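Local coordinates for protein fumarate reductase iron-sulfur subunit (Mycolicibacterium smegmatis, PDB 7D6V) that probably passes electrons from succinate oxidation towards ubiquinone through three bound iron-sulfur clusters, as the iron-sulfur subunit of a mycobacterial succinate dehydrogenase, at residues Tyr23-Asn28 / Ile37-Ala42; Glu31-Ile36 / Thr76-Phe81; Ser117-Lys122 / Val188-Met193. One frame throughout, in Å; residues are numbered along the deposited sequence.

Contact 1: Tyr23-Asn28 / Ile37-Ala42; sequences YTVEVN and IHRLQA
R39 and L40 of helix 33-43 lean on Y23, V25 and E26 of strand 17-27, the helix-on-sheet packing of the beta-grasp fold found in 2Fe-2S ferredoxin domains. The axes of strand 23-27 and helix 37-42 approach to 8.6 Å, their directions 118° apart, and V25 faces L40 across the gap. Followed outward, R39 first directs CB toward the strand, with CG anti to the backbone N (chi1 -164°). Its CD then rests on CG1 of V25 at 3.8 Å. The chain bends at chi3 (-38°), and NE comes to 3.1 Å from the carbonyl O of E26. Beyond CZ, NH1 has the carboxylate atom E26 OE1 over one face of the guanidinium, 4.0 Å away; the oxygen lies well out of the plane, so the two charges are close but no N-H is aimed at it. The other tip, NH2, passes N28 ND2 and forms its salt bridge with OE1 of E31. L40 supplies the apolar half. Its CD1 meets CG2 of V25 at 3.7 Å and CB of Y23 at 3.8 Å, while the Y23 hydroxyl is hydrogen-bonded to R12. N28 closes the polar edge: its OD1 is hydrogen-bonded to OG1 of T3, and ND2 donates to OE1 of E26 at 3.2 Å, reaching that oxygen from above the carboxylate plane.

Contact 2: Glu31-Ile36 / Thr76-Phe81; sequences EVVLDI and TRMSTF
V32 and R77 bring their CA atoms to 4.7 Å, the nearest backbone approach between the start of helix 33-43 and the irregular loop 76-81. V32 occupies the N-cap position, and the next residue, V33, gives its backbone N-H to the carbonyl O of T76 (3.1 Å, 143° at the hydrogen). The loop thus satisfies an amide of the first helical turn, which has no earlier helical carbonyl to bind. The same T76 O is met by CA of V32 in a CA-H...O contact. Within the helix start, OD1 of D35 accepts the N-H of V32 at 3.0 Å, tying that turn back onto its cap. M78 directs CB toward the helix, with CG anti to the backbone N. A bend at chi2 (84°) sets SD against CG1 of I36 at 3.7 Å and CG2 of V33 at 3.9 Å, the M78 side chain crossing both at about a right angle. V33 and T76 instead lie side by side, pointing the same way, CG2 of V33 lying 3.9 Å from CB of T76. F81 offers its ring edge more loosely to the same V33 methyl. The bound 2Fe-2S cluster is about 8 Å from the V32 side chain. R77 directs CB away from the helix, and its NE is hydrogen-bonded to the carbonyl O of E370 of the neighbouring succinate dehydrogenase subunit A, whereas M78 and I36 reach strand 17-27 and M78 and F81 touch V87 of strand 86-87.

Contact 3: Ser117-Lys122 / Val188-Met193; sequences SFTPPK and VDRKEM
R190 reaches S117 through a charged hydrogen bond and, beside it, V188 packs on T119; these two interactions join the loop 117-122 to the approach to helix 191-196. In the polar one, NH2 of R190 donates to the carbonyl O of S117 at 2.9 Å, with 147° at the hydrogen. The oxygen lies within 3° of the guanidinium plane, yet the donor stands 53° above the carbonyl plane. The side chain runs extended from CG to NE, which carries the flat group up to the loop. That carbonyl also takes a weak bond from OG1 of T119, at 3.2 Å. The other interaction is packing: CG2 of V188 lies 3.7 Å from CB of T119. Inside its own segment, CB of V188 sits over the centre of the R190 guanidinium at 3.7 Å. Further bonds fix the arginine, NE to the carbonyl O of P116 and NH1 in a salt bridge with D186, whose carboxylate also accepts the N-H of T119. With its three nitrogens engaged, the buried guanidinium acts as a bridge between two backbone carbonyls and an acidic side chain, its positive charge probably balanced at least in part by D186.

How the contacts relate
Contacts 1 and 2 both use helix 33-43 and have centres 11 Å apart, whereas contact 3 lies on the opposite side of the chain's centre, its centre 49 Å and 43 Å from theirs. Contact 2 is buried and mostly apolar around a helix start; contact 1 is partly buried, with leucine and valine packing flanked by charge at its edge. They touch directly: V25 and V27 pack on I36, and V27 also on M78, beside a shared charge pair. Contact 3 is a surface contact with less than half the buried area of either, and combines an arginine-to-carbonyl hydrogen bond with a valine-threonine packing pair. Subunit A comes within reach of all three.

Contact 1: Tyr23-Asn28 / Ile37-Ala42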
loop_
_atom_site.group_PDB
_atom_site.type_symbol
_atom_site.label_atom_id
_atom_site.label_comp_id
_atom_site.label_asym_id
_atom_site.label_seq_id
_atom_site.Cartn_x
_atom_site.Cartn_y
_atom_site.Cartn_z
ATOM N N TYR B 23 0.817 -1.302 30.817
ATOM C CA TYR B 23 1.541 -2.552 30.638
ATOM C C TYR B 23 3.034 -2.273 30.526
ATOM O O TYR B 23 3.449 -1.228 30.023
ATOM C CB TYR B 23 1.063 -3.302 29.389
ATOM C CG TYR B 23 -0.407 -3.640 29.395
ATOM C CD1 TYR B 23 -1.301 -2.950 28.591
ATOM C CD2 TYR B 23 -0.899 -4.654 30.201
ATOM C CE1 TYR B 23 -2.643 -3.258 28.595
ATOM C CE2 TYR B 23 -2.234 -4.967 30.210
ATOM C CZ TYR B 23 -3.104 -4.269 29.406
ATOM O OH TYR B 23 -4.441 -4.586 29.417
ATOM N N THR B 24 3.840 -3.221 31.001
ATOM C CA THR B 24 5.296 -3.141 30.915
ATOM C C THR B 24 5.798 -4.268 30.023
ATOM O O THR B 24 5.616 -5.445 30.347
ATOM C CB THR B 24 5.941 -3.233 32.300
ATOM O OG1 THR B 24 5.452 -2.175 33.129
ATOM C CG2 THR B 24 7.452 -3.123 32.189
ATOM N N VAL B 25 6.437 -3.908 28.911
ATOM C CA VAL B 25 6.884 -4.872 27.913
ATOM C C VAL B 25 8.364 -4.654 27.633
ATOM O O VAL B 25 8.876 -3.535 27.715
ATOM C CB VAL B 25 6.065 -4.767 26.604
ATOM C CG1 VAL B 25 6.338 -5.953 25.696
ATOM C CG2 VAL B 25 4.581 -4.657 26.904
ATOM N N GLU B 26 9.051 -5.743 27.297
ATOM C CA GLU B 26 10.461 -5.696 26.941
ATOM C C GLU B 26 10.630 -5.256 25.491
ATOM O O GLU B 26 9.994 -5.805 24.589
ATOM C CB GLU B 26 11.092 -7.068 27.157
ATOM C CG GLU B 26 12.551 -7.159 26.787
ATOM C CD GLU B 26 12.931 -8.542 26.299
ATOM O OE1 GLU B 26 12.587 -8.880 25.148
ATOM O OE2 GLU B 26 13.572 -9.291 27.066
ATOM N N VAL B 27 11.494 -4.268 25.269
ATOM C CA VAL B 27 11.738 -3.707 23.944
ATOM C C VAL B 27 13.186 -3.975 23.561
ATOM O O VAL B 27 14.097 -3.735 24.358
ATOM C CB VAL B 27 11.433 -2.200 23.901
ATOM C CG1 VAL B 27 11.773 -1.624 22.538
ATOM C CG2 VAL B 27 9.978 -1.952 24.225
ATOM N N ASN B 28 13.391 -4.478 22.349
ATOM C CA ASN B 28 14.719 -4.671 21.787
ATOM C C ASN B 28 15.003 -3.614 20.724
ATOM O O ASN B 28 14.105 -2.937 20.225
ATOM C CB ASN B 28 14.859 -6.073 21.189
ATOM C CG ASN B 28 14.758 -7.162 22.229
ATOM O OD1 ASN B 28 15.704 -7.418 22.967
ATOM N ND2 ASN B 28 13.606 -7.817 22.289
ATOM N N ILE B 37 3.308 -4.947 20.503
ATOM C CA ILE B 37 1.923 -5.371 20.682
ATOM C C ILE B 37 1.808 -6.885 20.565
ATOM O O ILE B 37 1.074 -7.527 21.324
ATOM C CB ILE B 37 1.011 -4.647 19.674
ATOM C CG1 ILE B 37 1.098 -3.136 19.871
ATOM C CG2 ILE B 37 -0.423 -5.111 19.818
ATOM C CD1 ILE B 37 0.504 -2.650 21.171
ATOM N N HIS B 38 2.525 -7.479 19.609
ATOM C CA HIS B 38 2.509 -8.932 19.458
ATOM C C HIS B 38 3.093 -9.626 20.682
ATOM O O HIS B 38 2.572 -10.655 21.130
ATOM C CB HIS B 38 3.276 -9.335 18.202
ATOM C CG HIS B 38 2.546 -9.044 16.930
ATOM N ND1 HIS B 38 3.154 -9.094 15.695
ATOM C CD2 HIS B 38 1.257 -8.697 16.701
ATOM C CE1 HIS B 38 2.272 -8.791 14.760
ATOM N NE2 HIS B 38 1.114 -8.545 15.344
ATOM N N ARG B 39 4.186 -9.089 21.226
ATOM C CA ARG B 39 4.764 -9.659 22.438
ATOM C C ARG B 39 3.799 -9.550 23.613
ATOM O O ARG B 39 3.669 -10.487 24.411
ATOM C CB ARG B 39 6.087 -8.971 22.766
ATOM C CG ARG B 39 6.938 -9.737 23.757
ATOM C CD ARG B 39 8.150 -8.943 24.189
ATOM N NE ARG B 39 8.729 -8.183 23.087
ATOM C CZ ARG B 39 9.586 -8.681 22.202
ATOM N NH1 ARG B 39 9.963 -9.948 22.280
ATOM N NH2 ARG B 39 10.061 -7.913 21.235
ATOM N N LEU B 40 3.113 -8.413 23.732
ATOM C CA LEU B 40 2.119 -8.254 24.788
ATOM C C LEU B 40 0.971 -9.243 24.619
ATOM O O LEU B 40 0.455 -9.782 25.604
ATOM C CB LEU B 40 1.604 -6.816 24.795
ATOM C CG LEU B 40 0.669 -6.413 25.929
ATOM C CD1 LEU B 40 1.400 -6.428 27.252
ATOM C CD2 LEU B 40 0.077 -5.044 25.654
ATOM N N GLN B 41 0.552 -9.482 23.376
ATOM C CA GLN B 41 -0.484 -10.476 23.113
ATOM C C GLN B 41 -0.033 -11.871 23.513
ATOM O O GLN B 41 -0.792 -12.625 24.133
ATOM C CB GLN B 41 -0.861 -10.457 21.636
ATOM C CG GLN B 41 -2.151 -9.746 21.327
ATOM C CD GLN B 41 -2.525 -9.866 19.872
ATOM O OE1 GLN B 41 -1.703 -10.238 19.040
ATOM N NE2 GLN B 41 -3.773 -9.556 19.555
ATOM N N ALA B 42 1.196 -12.237 23.161
ATOM C CA ALA B 42 1.679 -13.584 23.425
ATOM C C ALA B 42 2.103 -13.797 24.870
ATOM O O ALA B 42 2.300 -14.947 25.272
ATOM C CB ALA B 42 2.847 -13.912 22.494
#

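Contact 2: Glu31-Ile36 / Thr76-Phe81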
loop_
_atom_site.group_PDB
_atom_site.type_symbol
_atom_site.label_atom_id
_atom_site.label_comp_id
_atom_site.label_asym_id
_atom_site.label_seq_id
_atom_site.Cartn_x
_atom_site.Cartn_y
_atom_site.Cartn_z
ATOM N N GLU B 31 12.886 -2.718 16.784
ATOM C CA GLU B 31 11.538 -3.262 16.754
ATOM C C GLU B 31 10.518 -2.145 16.596
ATOM O O GLU B 31 10.701 -1.044 17.114
ATOM C CB GLU B 31 11.240 -4.054 18.023
ATOM C CG GLU B 31 12.063 -5.313 18.150
ATOM C CD GLU B 31 11.771 -6.060 19.422
ATOM O OE1 GLU B 31 11.023 -5.522 20.263
ATOM O OE2 GLU B 31 12.286 -7.184 19.583
ATOM N N VAL B 32 9.451 -2.434 15.852
ATOM C CA VAL B 32 8.341 -1.501 15.684
ATOM C C VAL B 32 7.322 -1.692 16.798
ATOM O O VAL B 32 7.400 -2.649 17.574
ATOM C CB VAL B 32 7.676 -1.638 14.302
ATOM C CG1 VAL B 32 8.622 -1.171 13.213
ATOM C CG2 VAL B 32 7.216 -3.055 14.060
ATOM N N VAL B 33 6.376 -0.755 16.896
ATOM C CA VAL B 33 5.323 -0.832 17.906
ATOM C C VAL B 33 4.528 -2.127 17.766
ATOM O O VAL B 33 4.150 -2.750 18.767
ATOM C CB VAL B 33 4.411 0.407 17.808
ATOM C CG1 VAL B 33 3.121 0.190 18.571
ATOM C CG2 VAL B 33 5.132 1.632 18.326
ATOM N N LEU B 34 4.259 -2.550 16.528
ATOM C CA LEU B 34 3.461 -3.753 16.316
ATOM C C LEU B 34 4.136 -4.994 16.888
ATOM O O LEU B 34 3.451 -5.903 17.366
ATOM C CB LEU B 34 3.175 -3.937 14.827
ATOM C CG LEU B 34 2.138 -4.995 14.451
ATOM C CD1 LEU B 34 0.866 -4.817 15.259
ATOM C CD2 LEU B 34 1.837 -4.952 12.967
ATOM N N ASP B 35 5.471 -5.051 16.862
ATOM C CA ASP B 35 6.171 -6.156 17.512
ATOM C C ASP B 35 5.931 -6.154 19.016
ATOM O O ASP B 35 5.753 -7.215 19.627
ATOM C CB ASP B 35 7.669 -6.090 17.218
ATOM C CG ASP B 35 7.978 -6.091 15.738
ATOM O OD1 ASP B 35 8.892 -5.348 15.324
ATOM O OD2 ASP B 35 7.308 -6.830 14.986
ATOM N N ILE B 36 5.938 -4.972 19.632
ATOM C CA ILE B 36 5.678 -4.877 21.064
ATOM C C ILE B 36 4.252 -5.308 21.373
ATOM O O ILE B 36 3.991 -5.971 22.383
ATOM C CB ILE B 36 5.964 -3.448 21.557
ATOM C CG1 ILE B 36 7.266 -2.929 20.950
ATOM C CG2 ILE B 36 6.040 -3.410 23.065
ATOM C CD1 ILE B 36 8.489 -3.701 21.372
ATOM N N THR B 76 6.183 2.211 12.933
ATOM C CA THR B 76 6.605 3.150 13.966
ATOM C C THR B 76 7.812 2.574 14.696
ATOM O O THR B 76 7.719 1.514 15.319
ATOM C CB THR B 76 5.463 3.439 14.935
ATOM O OG1 THR B 76 4.283 3.759 14.190
ATOM C CG2 THR B 76 5.809 4.608 15.834
ATOM N N ARG B 77 8.934 3.295 14.642
ATOM C CA ARG B 77 10.238 2.699 14.911
ATOM C C ARG B 77 10.456 2.339 16.373
ATOM O O ARG B 77 11.354 1.542 16.663
ATOM C CB ARG B 77 11.341 3.649 14.447
ATOM C CG ARG B 77 12.528 2.958 13.816
ATOM C CD ARG B 77 13.504 3.975 13.260
ATOM N NE ARG B 77 12.914 4.748 12.173
ATOM C CZ ARG B 77 12.841 6.074 12.155
ATOM N NH1 ARG B 77 13.323 6.777 13.169
ATOM N NH2 ARG B 77 12.287 6.696 11.125
ATOM N N MET B 78 9.719 2.953 17.297
ATOM C CA MET B 78 9.717 2.584 18.712
ATOM C C MET B 78 11.030 2.995 19.377
ATOM O O MET B 78 11.155 2.966 20.604
ATOM C CB MET B 78 9.450 1.081 18.866
ATOM C CG MET B 78 9.424 0.532 20.275
ATOM S SD MET B 78 7.812 0.736 21.050
ATOM C CE MET B 78 8.267 1.580 22.557
ATOM N N SER B 79 11.997 3.424 18.573
ATOM C CA SER B 79 13.149 4.171 19.048
ATOM C C SER B 79 12.931 5.666 18.898
ATOM O O SER B 79 13.797 6.457 19.284
ATOM C CB SER B 79 14.411 3.745 18.296
ATOM O OG SER B 79 14.355 4.148 16.941
ATOM N N THR B 80 11.790 6.052 18.327
ATOM C CA THR B 80 11.346 7.438 18.346
ATOM C C THR B 80 11.166 7.933 19.775
ATOM O O THR B 80 11.282 9.134 20.040
ATOM C CB THR B 80 10.037 7.551 17.561
ATOM O OG1 THR B 80 10.279 7.231 16.186
ATOM C CG2 THR B 80 9.448 8.949 17.649
ATOM N N PHE B 81 10.927 7.019 20.707
ATOM C CA PHE B 81 10.552 7.341 22.071
ATOM C C PHE B 81 11.692 7.003 23.021
ATOM O O PHE B 81 12.454 6.062 22.791
ATOM C CB PHE B 81 9.302 6.561 22.475
ATOM C CG PHE B 81 8.242 6.536 21.419
ATOM C CD1 PHE B 81 7.613 7.698 21.019
ATOM C CD2 PHE B 81 7.897 5.347 20.804
ATOM C CE1 PHE B 81 6.645 7.672 20.041
ATOM C CE2 PHE B 81 6.932 5.316 19.826
ATOM C CZ PHE B 81 6.304 6.479 19.444
#

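Contact 3: Ser117-Lys122 / Val188-Met193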
loop_
_atom_site.group_PDB
_atom_site.type_symbol
_atom_site.label_atom_id
_atom_site.label_comp_id
_atom_site.label_asym_id
_atom_site.label_seq_id
_atom_site.Cartn_x
_atom_site.Cartn_y
_atom_site.Cartn_z
ATOM N N SER B 117 -17.190 4.888 -11.385
ATOM C CA SER B 117 -15.977 4.135 -11.634
ATOM C C SER B 117 -15.357 4.539 -12.967
ATOM O O SER B 117 -15.860 5.408 -13.681
ATOM C CB SER B 117 -16.269 2.639 -11.589
ATOM O OG SER B 117 -16.606 2.235 -10.274
ATOM N N PHE B 118 -14.239 3.900 -13.299
ATOM C CA PHE B 118 -13.560 4.172 -14.557
ATOM C C PHE B 118 -14.455 3.805 -15.733
ATOM O O PHE B 118 -15.007 2.704 -15.791
ATOM C CB PHE B 118 -12.249 3.390 -14.618
ATOM C CG PHE B 118 -11.631 3.343 -15.984
ATOM C CD1 PHE B 118 -11.620 2.166 -16.710
ATOM C CD2 PHE B 118 -11.057 4.470 -16.539
ATOM C CE1 PHE B 118 -11.054 2.118 -17.961
ATOM C CE2 PHE B 118 -10.492 4.426 -17.790
ATOM C CZ PHE B 118 -10.488 3.250 -18.501
ATOM N N THR B 119 -14.602 4.737 -16.664
ATOM C CA THR B 119 -15.419 4.528 -17.858
ATOM C C THR B 119 -14.563 4.708 -19.101
ATOM O O THR B 119 -14.207 5.851 -19.444
ATOM C CB THR B 119 -16.603 5.493 -17.882
ATOM O OG1 THR B 119 -17.236 5.503 -16.598
ATOM C CG2 THR B 119 -17.614 5.065 -18.925
ATOM N N PRO B 120 -14.200 3.637 -19.797
ATOM C CA PRO B 120 -13.438 3.778 -21.033
ATOM C C PRO B 120 -14.360 4.076 -22.202
ATOM O O PRO B 120 -15.585 3.926 -22.085
ATOM C CB PRO B 120 -12.771 2.406 -21.184
ATOM C CG PRO B 120 -13.730 1.469 -20.541
ATOM C CD PRO B 120 -14.420 2.226 -19.436
ATOM N N PRO B 121 -13.819 4.519 -23.335
ATOM C CA PRO B 121 -14.653 4.659 -24.534
ATOM C C PRO B 121 -15.234 3.314 -24.942
ATOM O O PRO B 121 -14.572 2.278 -24.848
ATOM C CB PRO B 121 -13.678 5.197 -25.584
ATOM C CG PRO B 121 -12.588 5.832 -24.798
ATOM C CD PRO B 121 -12.453 5.022 -23.551
ATOM N N LYS B 122 -16.484 3.329 -25.397
ATOM C CA LYS B 122 -17.157 2.075 -25.729
ATOM C C LYS B 122 -16.954 1.697 -27.192
ATOM O O LYS B 122 -17.886 1.335 -27.909
ATOM C CB LYS B 122 -18.638 2.178 -25.387
ATOM C CG LYS B 122 -18.907 2.437 -23.916
ATOM C CD LYS B 122 -18.350 1.311 -23.056
ATOM C CE LYS B 122 -18.365 1.676 -21.581
ATOM N NZ LYS B 122 -17.308 2.661 -21.242
ATOM N N VAL B 188 -16.127 10.093 -18.004
ATOM C CA VAL B 188 -17.037 10.809 -17.116
ATOM C C VAL B 188 -16.357 12.059 -16.569
ATOM O O VAL B 188 -15.140 12.092 -16.359
ATOM C CB VAL B 188 -17.510 9.872 -15.987
ATOM C CG1 VAL B 188 -18.519 10.561 -15.088
ATOM C CG2 VAL B 188 -18.098 8.610 -16.577
ATOM N N ASP B 189 -17.153 13.105 -16.335
ATOM C CA ASP B 189 -16.607 14.386 -15.892
ATOM C C ASP B 189 -16.345 14.400 -14.388
ATOM O O ASP B 189 -15.200 14.558 -13.951
ATOM C CB ASP B 189 -17.559 15.517 -16.288
ATOM C CG ASP B 189 -16.905 16.881 -16.218
ATOM O OD1 ASP B 189 -15.718 16.958 -15.846
ATOM O OD2 ASP B 189 -17.578 17.879 -16.547
ATOM N N ARG B 190 -17.399 14.250 -13.582
ATOM C CA ARG B 190 -17.369 14.165 -12.121
ATOM C C ARG B 190 -17.046 15.487 -11.430
ATOM O O ARG B 190 -17.082 15.542 -10.192
ATOM C CB ARG B 190 -16.383 13.107 -11.607
ATOM C CG ARG B 190 -16.671 11.694 -12.066
ATOM C CD ARG B 190 -15.654 10.733 -11.485
ATOM N NE ARG B 190 -15.585 9.480 -12.231
ATOM C CZ ARG B 190 -14.880 9.313 -13.343
ATOM N NH1 ARG B 190 -14.183 10.319 -13.847
ATOM N NH2 ARG B 190 -14.875 8.139 -13.954
ATOM N N LYS B 191 -16.740 16.552 -12.173
ATOM C CA LYS B 191 -16.340 17.807 -11.543
ATOM C C LYS B 191 -17.479 18.416 -10.734
ATOM O O LYS B 191 -17.278 18.856 -9.599
ATOM C CB LYS B 191 -15.846 18.789 -12.605
ATOM C CG LYS B 191 -14.444 18.503 -13.116
ATOM C CD LYS B 191 -13.997 19.568 -14.098
ATOM C CE LYS B 191 -12.680 19.206 -14.753
ATOM N NZ LYS B 191 -12.818 18.054 -15.676
ATOM N N GLU B 192 -18.685 18.456 -11.306
ATOM C CA GLU B 192 -19.829 19.005 -10.582
ATOM C C GLU B 192 -20.174 18.170 -9.358
ATOM O O GLU B 192 -20.481 18.716 -8.293
ATOM C CB GLU B 192 -21.041 19.110 -11.507
ATOM C CG GLU B 192 -20.871 20.086 -12.641
ATOM C CD GLU B 192 -20.725 21.506 -12.147
ATOM O OE1 GLU B 192 -19.650 22.099 -12.354
ATOM O OE2 GLU B 192 -21.688 22.034 -11.550
ATOM N N MET B 193 -20.140 16.843 -9.491
ATOM C CA MET B 193 -20.545 16.003 -8.373
ATOM C C MET B 193 -19.528 16.045 -7.244
ATOM O O MET B 193 -19.908 15.920 -6.074
ATOM C CB MET B 193 -20.781 14.565 -8.832
ATOM C CG MET B 193 -19.556 13.856 -9.341
ATOM S SD MET B 193 -19.911 12.207 -9.963
ATOM C CE MET B 193 -20.738 12.589 -11.501
#